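Long-range contact in myosin IE heavy chain (PDB 1LKX), which is a single-headed myosin motor that binds actin and hydrolyses ATP in an actin-activated manner, and may move membranes relative to actin filaments: residues L217-L229 / W267-I279. Residues are numbered along the deposited sequence; the frame is centred on the assembly and turned at random.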
# COMPACT_ATOMS: atom_id res chain seq x y z
N LEU A 217 11.43 32.06 -3.07
CA LEU A 217 12.04 30.74 -2.97
C LEU A 217 13.19 30.56 -3.95
O LEU A 217 13.95 29.60 -3.85
CB LEU A 217 10.99 29.65 -3.22
CG LEU A 217 9.95 29.45 -2.12
CD1 LEU A 217 8.84 28.58 -2.66
CD2 LEU A 217 10.60 28.82 -0.90
N GLY A 218 13.31 31.47 -4.89
CA GLY A 218 14.37 31.37 -5.87
C GLY A 218 14.00 30.39 -6.96
O GLY A 218 14.85 29.91 -7.71
N LEU A 219 12.70 30.11 -7.06
CA LEU A 219 12.19 29.17 -8.05
C LEU A 219 11.59 29.86 -9.25
O LEU A 219 11.20 31.02 -9.19
CB LEU A 219 11.12 28.26 -7.42
CG LEU A 219 11.59 27.28 -6.35
CD1 LEU A 219 10.42 26.48 -5.84
CD2 LEU A 219 12.65 26.35 -6.91
N THR A 220 11.55 29.12 -10.35
CA THR A 220 10.98 29.59 -11.60
C THR A 220 9.93 28.57 -11.99
O THR A 220 10.20 27.37 -11.97
CB THR A 220 12.03 29.65 -12.72
OG1 THR A 220 11.38 29.59 -14.00
CG2 THR A 220 13.00 28.49 -12.59
N PRO A 221 8.71 29.04 -12.33
CA PRO A 221 7.59 28.17 -12.72
C PRO A 221 7.90 27.40 -13.99
O PRO A 221 7.48 27.79 -15.08
CB PRO A 221 6.45 29.17 -12.92
CG PRO A 221 7.16 30.34 -13.48
CD PRO A 221 8.37 30.45 -12.56
N ASN A 222 8.61 26.29 -13.84
CA ASN A 222 8.99 25.51 -15.00
C ASN A 222 9.82 24.31 -14.56
O ASN A 222 10.99 24.44 -14.24
CB ASN A 222 9.79 26.41 -15.95
CG ASN A 222 9.97 25.81 -17.32
OD1 ASN A 222 10.78 24.90 -17.52
ND2 ASN A 222 9.20 26.31 -18.29
N ALA A 223 9.20 23.14 -14.56
CA ALA A 223 9.89 21.92 -14.14
C ALA A 223 11.19 21.66 -14.88
O ALA A 223 12.18 21.27 -14.28
CB ALA A 223 8.96 20.72 -14.30
N PRO A 224 11.20 21.86 -16.21
CA PRO A 224 12.43 21.63 -16.99
C PRO A 224 13.65 22.37 -16.43
O PRO A 224 14.80 21.95 -16.62
CB PRO A 224 12.04 22.13 -18.38
CG PRO A 224 10.58 21.79 -18.44
CD PRO A 224 10.08 22.22 -17.08
N ALA A 225 13.38 23.46 -15.72
CA ALA A 225 14.44 24.27 -15.13
C ALA A 225 15.19 23.58 -13.99
O ALA A 225 16.19 24.09 -13.49
CB ALA A 225 13.85 25.59 -14.64
N TYR A 226 14.72 22.41 -13.58
CA TYR A 226 15.38 21.71 -12.50
C TYR A 226 15.89 20.33 -12.89
O TYR A 226 15.20 19.55 -13.54
CB TYR A 226 14.44 21.63 -11.29
CG TYR A 226 14.00 23.01 -10.87
CD1 TYR A 226 13.01 23.68 -11.57
CD2 TYR A 226 14.64 23.68 -9.84
CE1 TYR A 226 12.68 24.99 -11.27
CE2 TYR A 226 14.33 24.99 -9.53
CZ TYR A 226 13.35 25.65 -10.25
OH TYR A 226 13.06 26.96 -9.99
N GLU A 227 17.13 20.06 -12.48
CA GLU A 227 17.81 18.81 -12.77
C GLU A 227 17.00 17.56 -12.43
O GLU A 227 16.63 16.79 -13.32
CB GLU A 227 19.14 18.78 -12.02
CG GLU A 227 19.93 17.51 -12.23
CD GLU A 227 19.98 17.10 -13.69
OE1 GLU A 227 20.12 18.00 -14.55
OE2 GLU A 227 19.88 15.88 -13.98
N TYR A 228 16.73 17.36 -11.15
CA TYR A 228 15.97 16.21 -10.72
C TYR A 228 14.72 15.99 -11.56
O TYR A 228 14.45 14.86 -11.98
CB TYR A 228 15.59 16.34 -9.25
CG TYR A 228 16.76 16.23 -8.29
CD1 TYR A 228 17.86 15.44 -8.60
CD2 TYR A 228 16.72 16.87 -7.05
CE1 TYR A 228 18.91 15.29 -7.69
CE2 TYR A 228 17.76 16.73 -6.15
CZ TYR A 228 18.85 15.94 -6.47
OH TYR A 228 19.88 15.80 -5.56
N LEU A 229 13.96 17.05 -11.82
CA LEU A 229 12.74 16.90 -12.61
C LEU A 229 12.99 16.70 -14.10
O LEU A 229 12.26 15.98 -14.78
CB LEU A 229 11.84 18.12 -12.42
CG LEU A 229 11.41 18.42 -10.98
CD1 LEU A 229 10.35 19.51 -10.99
CD2 LEU A 229 10.86 17.16 -10.34
N TRP A 267 7.11 24.51 1.87
CA TRP A 267 7.55 24.97 0.56
C TRP A 267 9.05 25.15 0.46
O TRP A 267 9.66 24.76 -0.54
CB TRP A 267 6.84 26.27 0.20
CG TRP A 267 5.37 26.14 0.07
CD1 TRP A 267 4.47 27.16 0.15
CD2 TRP A 267 4.61 24.94 -0.16
NE1 TRP A 267 3.19 26.67 -0.02
CE2 TRP A 267 3.25 25.32 -0.21
CE3 TRP A 267 4.95 23.60 -0.34
CZ2 TRP A 267 2.23 24.39 -0.43
CZ3 TRP A 267 3.93 22.67 -0.55
CH2 TRP A 267 2.59 23.08 -0.59
N ARG A 268 9.65 25.73 1.49
CA ARG A 268 11.08 25.97 1.49
C ARG A 268 11.85 24.68 1.28
O ARG A 268 12.70 24.60 0.40
CB ARG A 268 11.52 26.63 2.80
CG ARG A 268 10.92 28.01 3.00
CD ARG A 268 11.75 28.87 3.93
NE ARG A 268 10.94 29.40 5.02
CZ ARG A 268 10.65 28.70 6.11
NH1 ARG A 268 11.11 27.46 6.24
NH2 ARG A 268 9.89 29.24 7.06
N ILE A 269 11.53 23.66 2.08
CA ILE A 269 12.20 22.37 1.96
C ILE A 269 12.05 21.80 0.56
O ILE A 269 13.02 21.29 -0.01
CB ILE A 269 11.65 21.37 2.99
CG1 ILE A 269 12.15 21.76 4.37
CG2 ILE A 269 12.10 19.96 2.65
CD1 ILE A 269 11.57 20.95 5.48
N LEU A 270 10.86 21.88 -0.02
CA LEU A 270 10.71 21.37 -1.37
C LEU A 270 11.60 22.17 -2.32
O LEU A 270 12.29 21.60 -3.18
CB LEU A 270 9.26 21.43 -1.83
CG LEU A 270 8.31 20.40 -1.23
CD1 LEU A 270 7.00 20.48 -1.99
CD2 LEU A 270 8.88 19.00 -1.34
N ALA A 271 11.60 23.49 -2.17
CA ALA A 271 12.41 24.37 -3.02
C ALA A 271 13.91 24.09 -2.84
O ALA A 271 14.69 24.17 -3.79
CB ALA A 271 12.11 25.82 -2.71
N ALA A 272 14.29 23.75 -1.61
CA ALA A 272 15.67 23.44 -1.29
C ALA A 272 16.09 22.18 -2.04
O ALA A 272 17.16 22.14 -2.65
CB ALA A 272 15.82 23.22 0.19
N ILE A 273 15.23 21.16 -2.00
CA ILE A 273 15.51 19.90 -2.68
C ILE A 273 15.67 20.16 -4.16
O ILE A 273 16.53 19.58 -4.82
CB ILE A 273 14.38 18.88 -2.45
CG1 ILE A 273 14.35 18.49 -0.97
CG2 ILE A 273 14.59 17.65 -3.32
CD1 ILE A 273 13.13 17.71 -0.56
N LEU A 274 14.85 21.06 -4.69
CA LEU A 274 14.93 21.40 -6.10
C LEU A 274 16.24 22.10 -6.43
O LEU A 274 16.85 21.84 -7.47
CB LEU A 274 13.76 22.29 -6.51
CG LEU A 274 12.41 21.61 -6.64
CD1 LEU A 274 11.42 22.58 -7.26
CD2 LEU A 274 12.56 20.38 -7.50
N HIS A 275 16.68 23.00 -5.55
CA HIS A 275 17.93 23.70 -5.78
C HIS A 275 19.09 22.73 -5.61
O HIS A 275 20.00 22.71 -6.43
CB HIS A 275 18.05 24.88 -4.82
CG HIS A 275 17.22 26.06 -5.22
ND1 HIS A 275 16.59 26.88 -4.31
CD2 HIS A 275 16.91 26.55 -6.45
CE1 HIS A 275 15.92 27.82 -4.96
NE2 HIS A 275 16.10 27.64 -6.25
N ILE A 276 19.06 21.92 -4.56
CA ILE A 276 20.13 20.96 -4.32
C ILE A 276 20.40 20.15 -5.59
O ILE A 276 21.54 19.85 -5.93
CB ILE A 276 19.76 19.97 -3.19
CG1 ILE A 276 19.65 20.71 -1.86
CG2 ILE A 276 20.80 18.87 -3.09
CD1 ILE A 276 19.21 19.83 -0.69
N GLY A 277 19.33 19.81 -6.30
CA GLY A 277 19.48 19.04 -7.52
C GLY A 277 20.24 19.72 -8.63
O GLY A 277 20.69 19.07 -9.58
N ASN A 278 20.39 21.03 -8.53
CA ASN A 278 21.10 21.77 -9.57
C ASN A 278 22.53 22.09 -9.20
O ASN A 278 23.22 22.80 -9.93
CB ASN A 278 20.33 23.04 -9.90
CG ASN A 278 19.02 22.75 -10.60
OD1 ASN A 278 18.30 23.66 -11.02
ND2 ASN A 278 18.69 21.47 -10.72
N ILE A 279 23.00 21.56 -8.08
CA ILE A 279 24.37 21.81 -7.68
C ILE A 279 25.32 20.93 -8.49
O ILE A 279 25.24 19.71 -8.45
CB ILE A 279 24.59 21.51 -6.19
CG1 ILE A 279 23.89 22.56 -5.34
CG2 ILE A 279 26.07 21.46 -5.89
CD1 ILE A 279 24.11 22.38 -3.86
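Leu-219 and Tyr-226 pack against the helix through Ala-271 and Leu-274. CD1 of Leu-219 rests 3.6 Å from CB of Ala-271, which CD2 of Leu-217 also meets, at 3.8 Å; CD2 of Leu-219 reaches CD1 of Leu-274 at 4.0 Å, the two side chains crossing at about a right angle. CD1 of Leu-274 sits over one face of the Tyr-226 ring, offset toward the rim, and its CB lies 3.7 Å from Tyr-226 CD2. The Tyr-226 OH accepts a hydrogen bond from Thr-220 N (2.7 Å). His-275 has CG anti to its carbonyl carbon (chi1 -77°), which swings the imidazole out to Gly-218, whose positive phi closes helix 211-217 in a Schellman motif. NE2 donates to Gly-218 O at 3.0 Å, in the ring plane but from above the carbonyl plane, pinning this exposed turn. Farther along, the Tyr-228 ring has its edge near Ile-273 O and a face over Gly-277 CA, modelled too close to trust in detail; its OH is hydrogen-bonded to Asp-350. A leucine in place of Tyr-228 would probably leave Asp-350 without its hydroxyl partner and uncover the backbone at Gly-277. The looser margin is partly exposed: the end of Glu-227 leads away from segment 267-279, and Arg-268 points away to a salt bridge with Asp-540. Far from the nucleotide, helices 200-206, 299-309 and 342-372 also pack around helix 260-276.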